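Local coordinates for Methylcobalamin\: coenzyme M methyltransferase (Methanosarcina mazei, PDB 4AY7), which transfers a methyl group from a methylated corrinoid to coenzyme M in methanogenesis, using a zinc ion bound in a TIM barrel, at residues A[243-248]-A[261-266]; A[152-157]-A[207-212]. All blocks are in the same frame, centred on the assembly; numbering follows the deposited sequence.

Interaction 1: residues A[243-248]-A[261-266]; sequences TVLHIC and CGFEGL. With ZN (zinc ion), chain C.
Thr243 and Leu245 both bond to Gly265 across two neighbouring parallel strands of the TIM barrel, the ends of a beta-alpha-beta unit whose helix is 252-259. Backbone hydrogen bonds fix the register: Gly265 N donates to Thr243 O at 3.2 Å, and Leu245 N donates to Gly265 O at 3.0 Å, so that one glycine grips the partner strand before and after Val244. A third bond uses a side chain. Glu264 bends at chi2 (78°), which turns CD back toward the strand, and OE1 accepts Thr243 N at 3.0 Å; the bond is almost straight (176°), though the N-H approaches from above the carboxylate plane. The aromatic contact belongs to Phe263. Leu245 CB stands over the centre of its ring, 3.7 Å from the centroid, in a CH-pi contact, while Thr243 OG1 comes obliquely to CD2 at 3.2 Å. Leu245 also lies beside Leu266, pointing the same way, and Met258 of helix 252-259 touches both. Beyond the pairing, metal bonds take over: with Cys325, His246 and Cys248 bind the zinc ion. His246 ND1 bonds to Ser267 OG, which restrains the imidazole, and His246 NE2 meets zinc at 2.2 Å.

Interaction 2: residues A[152-157]-A[207-212]; sequences GGMEGP and IAIADP
Asp211 reaches across to Gly156 and Pro157 where two adjacent parallel strands of the TIM barrel, 150-155 and 206-210, reach their C-terminal ends. From CB, an unusual chi1 of -141° swings CG to 3.6 Å from Gly156 CA. Beyond it, OD1 passes Gly156 O and is hydrogen-bonded to Thr159 OG1. OD2 lies 3.2 Å from Gly156 C, just as close to Pro157 N, which has no hydrogen to give, and accepts a bond from Val158 N. The carboxylate thus binds the first turn of helix 157-165, for which Gly156 is the N-cap residue; a CB on Gly156 would clash with OD2. An alanine in place of Asp211 would probably leave Val158 N without its acceptor and Thr159 OG1 without this partner, and open a gap beside Gly156. Four backbone bonds pair the strands, alternating in direction from Ala208 N to Gly152 O through to Gly156 N with Ala210 O, the last coming from above the carbonyl plane. On the face shared by Met154, Ile207 and Ile209, Met154 packs against helices 178-202 and 221-238. Its CG rests 3.8 Å from Ile209 CG2, and its SD lies equally far from Ile207 CG2.

Followed from the N terminus, the chain reaches interaction 2 first: from strand 150-155 it runs through helices 157-165, 167-176 and 178-202, and the contact closes this long, mostly helical loop on strand 206-210. Helix 221-238 then leads to strand 242-246, where interaction 1 opens; it closes after the much shorter excursion through helix 252-259. The two loops follow in series, neither nesting nor crossing, yet their inner strands are neighbours in the sheet. There Ile209 probably hydrogen-bonds twice, its N to Val244 O at 2.9 Å and its O to His246 N at 2.8 Å. Four consecutive barrel strands are thereby joined, and Ile209 CD1 packs against Phe263 CZ at 3.7 Å.

Interaction 1: residues A[243-248]-A[261-266]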
loop_
_atom_site.group_PDB
_atom_site.type_symbol
_atom_site.label_atom_id
_atom_site.label_comp_id
_atom_site.label_asym_id
_atom_site.label_seq_id
_atom_site.Cartn_x
_atom_site.Cartn_y
_atom_site.Cartn_z
ATOM N N THR A 243 -7.189 -8.269 -0.602
ATOM C CA THR A 243 -5.848 -7.691 -0.642
ATOM C C THR A 243 -5.545 -6.979 -1.974
ATOM O O THR A 243 -6.140 -7.289 -3.028
ATOM C CB THR A 243 -4.772 -8.746 -0.402
ATOM O OG1 THR A 243 -4.891 -9.716 -1.406
ATOM C CG2 THR A 243 -4.890 -9.461 0.970
ATOM N N VAL A 244 -4.555 -6.102 -1.918
ATOM C CA VAL A 244 -4.071 -5.307 -3.030
ATOM C C VAL A 244 -2.540 -5.301 -3.000
ATOM O O VAL A 244 -1.920 -5.109 -1.946
ATOM C CB VAL A 244 -4.632 -3.849 -2.974
ATOM C CG1 VAL A 244 -4.069 -2.973 -4.081
ATOM C CG2 VAL A 244 -6.146 -3.828 -3.138
ATOM N N LEU A 245 -1.917 -5.479 -4.152
ATOM C CA LEU A 245 -0.477 -5.475 -4.286
ATOM C C LEU A 245 -0.066 -4.230 -5.074
ATOM O O LEU A 245 -0.488 -4.037 -6.214
ATOM C CB LEU A 245 -0.014 -6.717 -5.024
ATOM C CG LEU A 245 1.405 -6.742 -5.473
ATOM C CD1 LEU A 245 2.253 -6.819 -4.187
ATOM C CD2 LEU A 245 1.677 -7.987 -6.284
ATOM N N HIS A 246 0.796 -3.436 -4.460
ATOM C CA HIS A 246 1.345 -2.264 -5.105
ATOM C C HIS A 246 2.826 -2.429 -5.319
ATOM O O HIS A 246 3.564 -2.593 -4.306
ATOM C CB HIS A 246 1.033 -1.050 -4.284
ATOM C CG HIS A 246 1.723 0.181 -4.809
ATOM N ND1 HIS A 246 1.197 0.944 -5.747
ATOM C CD2 HIS A 246 2.980 0.715 -4.544
ATOM C CE1 HIS A 246 2.063 1.894 -6.132
ATOM N NE2 HIS A 246 3.121 1.806 -5.359
ATOM N N ILE A 247 3.310 -2.373 -6.551
ATOM C CA ILE A 247 4.763 -2.497 -6.791
ATOM C C ILE A 247 5.114 -1.308 -7.637
ATOM O O ILE A 247 4.526 -1.102 -8.712
ATOM C CB ILE A 247 5.212 -3.807 -7.477
ATOM C CG1 ILE A 247 4.966 -5.026 -6.570
ATOM C CG2 ILE A 247 6.714 -3.802 -7.858
ATOM C CD1 ILE A 247 5.370 -6.375 -7.226
ATOM N N CYS A 248 5.978 -0.457 -7.083
ATOM C CA CYS A 248 6.287 0.827 -7.696
ATOM C C CYS A 248 7.127 0.513 -8.925
ATOM O O CYS A 248 7.809 -0.507 -8.976
ATOM C CB CYS A 248 7.235 1.678 -6.796
ATOM S SG CYS A 248 6.852 1.719 -5.045
ATOM N N CYS A 261 -0.707 -13.654 -8.663
ATOM C CA CYS A 261 -0.268 -13.823 -7.254
ATOM C C CYS A 261 -1.438 -13.955 -6.290
ATOM O O CYS A 261 -1.219 -14.142 -5.100
ATOM C CB CYS A 261 0.649 -12.736 -6.789
ATOM S SG CYS A 261 2.269 -12.641 -7.594
ATOM N N GLY A 262 -2.664 -13.829 -6.788
ATOM C CA GLY A 262 -3.812 -14.024 -5.918
ATOM C C GLY A 262 -4.371 -12.849 -5.167
ATOM O O GLY A 262 -5.277 -13.009 -4.358
ATOM N N PHE A 263 -3.899 -11.662 -5.497
ATOM C CA PHE A 263 -4.453 -10.437 -4.946
ATOM C C PHE A 263 -5.656 -10.024 -5.747
ATOM O O PHE A 263 -5.619 -10.131 -6.954
ATOM C CB PHE A 263 -3.399 -9.331 -5.031
ATOM C CG PHE A 263 -2.239 -9.554 -4.108
ATOM C CD1 PHE A 263 -1.186 -10.379 -4.523
ATOM C CD2 PHE A 263 -2.165 -8.913 -2.866
ATOM C CE1 PHE A 263 -0.097 -10.617 -3.684
ATOM C CE2 PHE A 263 -1.086 -9.136 -2.034
ATOM C CZ PHE A 263 -0.046 -9.997 -2.432
ATOM N N GLU A 264 -6.699 -9.551 -5.094
ATOM C CA GLU A 264 -7.827 -8.997 -5.827
ATOM C C GLU A 264 -7.424 -7.869 -6.743
ATOM O O GLU A 264 -7.905 -7.795 -7.871
ATOM C CB GLU A 264 -8.883 -8.489 -4.877
ATOM C CG GLU A 264 -9.774 -9.587 -4.361
ATOM C CD GLU A 264 -9.220 -10.449 -3.297
ATOM O OE1 GLU A 264 -8.127 -10.123 -2.806
ATOM O OE2 GLU A 264 -9.897 -11.496 -2.976
ATOM N N GLY A 265 -6.712 -6.927 -6.200
ATOM C CA GLY A 265 -6.314 -5.760 -6.951
ATOM C C GLY A 265 -4.829 -5.611 -7.071
ATOM O O GLY A 265 -4.040 -5.989 -6.144
ATOM N N LEU A 266 -4.452 -5.017 -8.190
ATOM C CA LEU A 266 -3.148 -4.517 -8.424
ATOM C C LEU A 266 -3.092 -2.979 -8.552
ATOM O O LEU A 266 -3.810 -2.352 -9.287
ATOM C CB LEU A 266 -2.515 -5.166 -9.651
ATOM C CG LEU A 266 -2.498 -6.656 -9.686
ATOM C CD1 LEU A 266 -1.929 -7.065 -11.027
ATOM C CD2 LEU A 266 -1.660 -7.230 -8.547
HETATM ZN ZN ZN C . 4.958 2.999 -5.801
#

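Interaction 2: residues A[152-157]-A[207-212]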
loop_
_atom_site.group_PDB
_atom_site.type_symbol
_atom_site.label_atom_id
_atom_site.label_comp_id
_atom_site.label_asym_id
_atom_site.label_seq_id
_atom_site.Cartn_x
_atom_site.Cartn_y
_atom_site.Cartn_z
ATOM N N GLY A 152 -5.620 -1.051 5.480
ATOM C CA GLY A 152 -4.398 -1.221 6.158
ATOM C C GLY A 152 -3.246 -1.397 5.209
ATOM O O GLY A 152 -3.154 -2.379 4.519
ATOM N N GLY A 153 -2.304 -0.473 5.284
ATOM C CA GLY A 153 -1.110 -0.502 4.477
ATOM C C GLY A 153 0.065 -1.066 5.197
ATOM O O GLY A 153 0.203 -0.887 6.444
ATOM N N MET A 154 0.937 -1.743 4.458
ATOM C CA MET A 154 2.163 -2.262 5.037
ATOM C C MET A 154 3.150 -2.590 3.940
ATOM O O MET A 154 2.783 -2.798 2.792
ATOM C CB MET A 154 1.883 -3.493 5.882
ATOM C CG MET A 154 1.135 -4.548 5.106
ATOM S SD MET A 154 0.719 -6.082 5.985
ATOM C CE MET A 154 2.288 -6.932 5.891
ATOM N N GLU A 155 4.391 -2.657 4.319
ATOM C CA GLU A 155 5.489 -3.179 3.502
ATOM C C GLU A 155 5.257 -4.662 3.261
ATOM O O GLU A 155 4.740 -5.377 4.092
ATOM C CB GLU A 155 6.875 -2.888 4.179
ATOM C CG GLU A 155 7.071 -3.499 5.528
ATOM C CD GLU A 155 6.591 -2.591 6.683
ATOM O OE1 GLU A 155 5.570 -1.859 6.551
ATOM O OE2 GLU A 155 7.199 -2.660 7.762
ATOM N N GLY A 156 5.496 -5.089 2.027
ATOM C CA GLY A 156 5.191 -6.454 1.606
ATOM C C GLY A 156 6.378 -7.374 1.903
ATOM O O GLY A 156 7.485 -6.892 2.274
ATOM N N PRO A 157 6.198 -8.678 1.712
ATOM C CA PRO A 157 7.217 -9.592 2.202
ATOM C C PRO A 157 8.559 -9.475 1.518
ATOM O O PRO A 157 9.593 -9.726 2.162
ATOM C CB PRO A 157 6.622 -10.964 2.010
ATOM C CG PRO A 157 5.403 -10.819 1.186
ATOM C CD PRO A 157 4.988 -9.374 1.225
ATOM N N ILE A 207 -6.237 -5.142 2.877
ATOM C CA ILE A 207 -4.833 -4.992 3.238
ATOM C C ILE A 207 -4.191 -4.700 1.911
ATOM O O ILE A 207 -4.322 -5.521 1.028
ATOM C CB ILE A 207 -4.157 -6.236 3.923
ATOM C CG1 ILE A 207 -4.982 -6.584 5.162
ATOM C CG2 ILE A 207 -2.681 -5.923 4.207
ATOM C CD1 ILE A 207 -4.997 -5.466 6.246
ATOM N N ALA A 208 -3.498 -3.570 1.827
ATOM C CA ALA A 208 -2.694 -3.163 0.705
ATOM C C ALA A 208 -1.204 -3.181 0.989
ATOM O O ALA A 208 -0.681 -2.423 1.873
ATOM C CB ALA A 208 -3.104 -1.770 0.289
ATOM N N ILE A 209 -0.465 -4.058 0.298
ATOM C CA ILE A 209 0.935 -4.110 0.547
ATOM C C ILE A 209 1.694 -3.354 -0.511
ATOM O O ILE A 209 1.350 -3.375 -1.683
ATOM C CB ILE A 209 1.461 -5.535 0.703
ATOM C CG1 ILE A 209 1.489 -6.280 -0.608
ATOM C CG2 ILE A 209 0.661 -6.291 1.801
ATOM C CD1 ILE A 209 2.041 -7.698 -0.512
ATOM N N ALA A 210 2.739 -2.692 -0.093
ATOM C CA ALA A 210 3.599 -1.982 -0.990
ATOM C C ALA A 210 4.914 -2.702 -0.980
ATOM O O ALA A 210 5.537 -2.828 0.070
ATOM C CB ALA A 210 3.719 -0.514 -0.590
ATOM N N ASP A 211 5.371 -3.194 -2.115
ATOM C CA ASP A 211 6.529 -3.978 -2.132
ATOM C C ASP A 211 7.536 -3.496 -3.147
ATOM O O ASP A 211 7.803 -4.167 -4.116
ATOM C CB ASP A 211 6.140 -5.460 -2.379
ATOM C CG ASP A 211 6.987 -6.459 -1.540
ATOM O OD1 ASP A 211 8.105 -6.057 -1.159
ATOM O OD2 ASP A 211 6.562 -7.653 -1.317
ATOM N N PRO A 212 8.132 -2.345 -2.909
ATOM C CA PRO A 212 9.033 -1.786 -3.910
ATOM C C PRO A 212 10.254 -2.629 -4.276
ATOM O O PRO A 212 10.719 -2.514 -5.383
ATOM C CB PRO A 212 9.448 -0.468 -3.286
ATOM C CG PRO A 212 9.264 -0.663 -1.818
ATOM C CD PRO A 212 7.939 -1.398 -1.824
#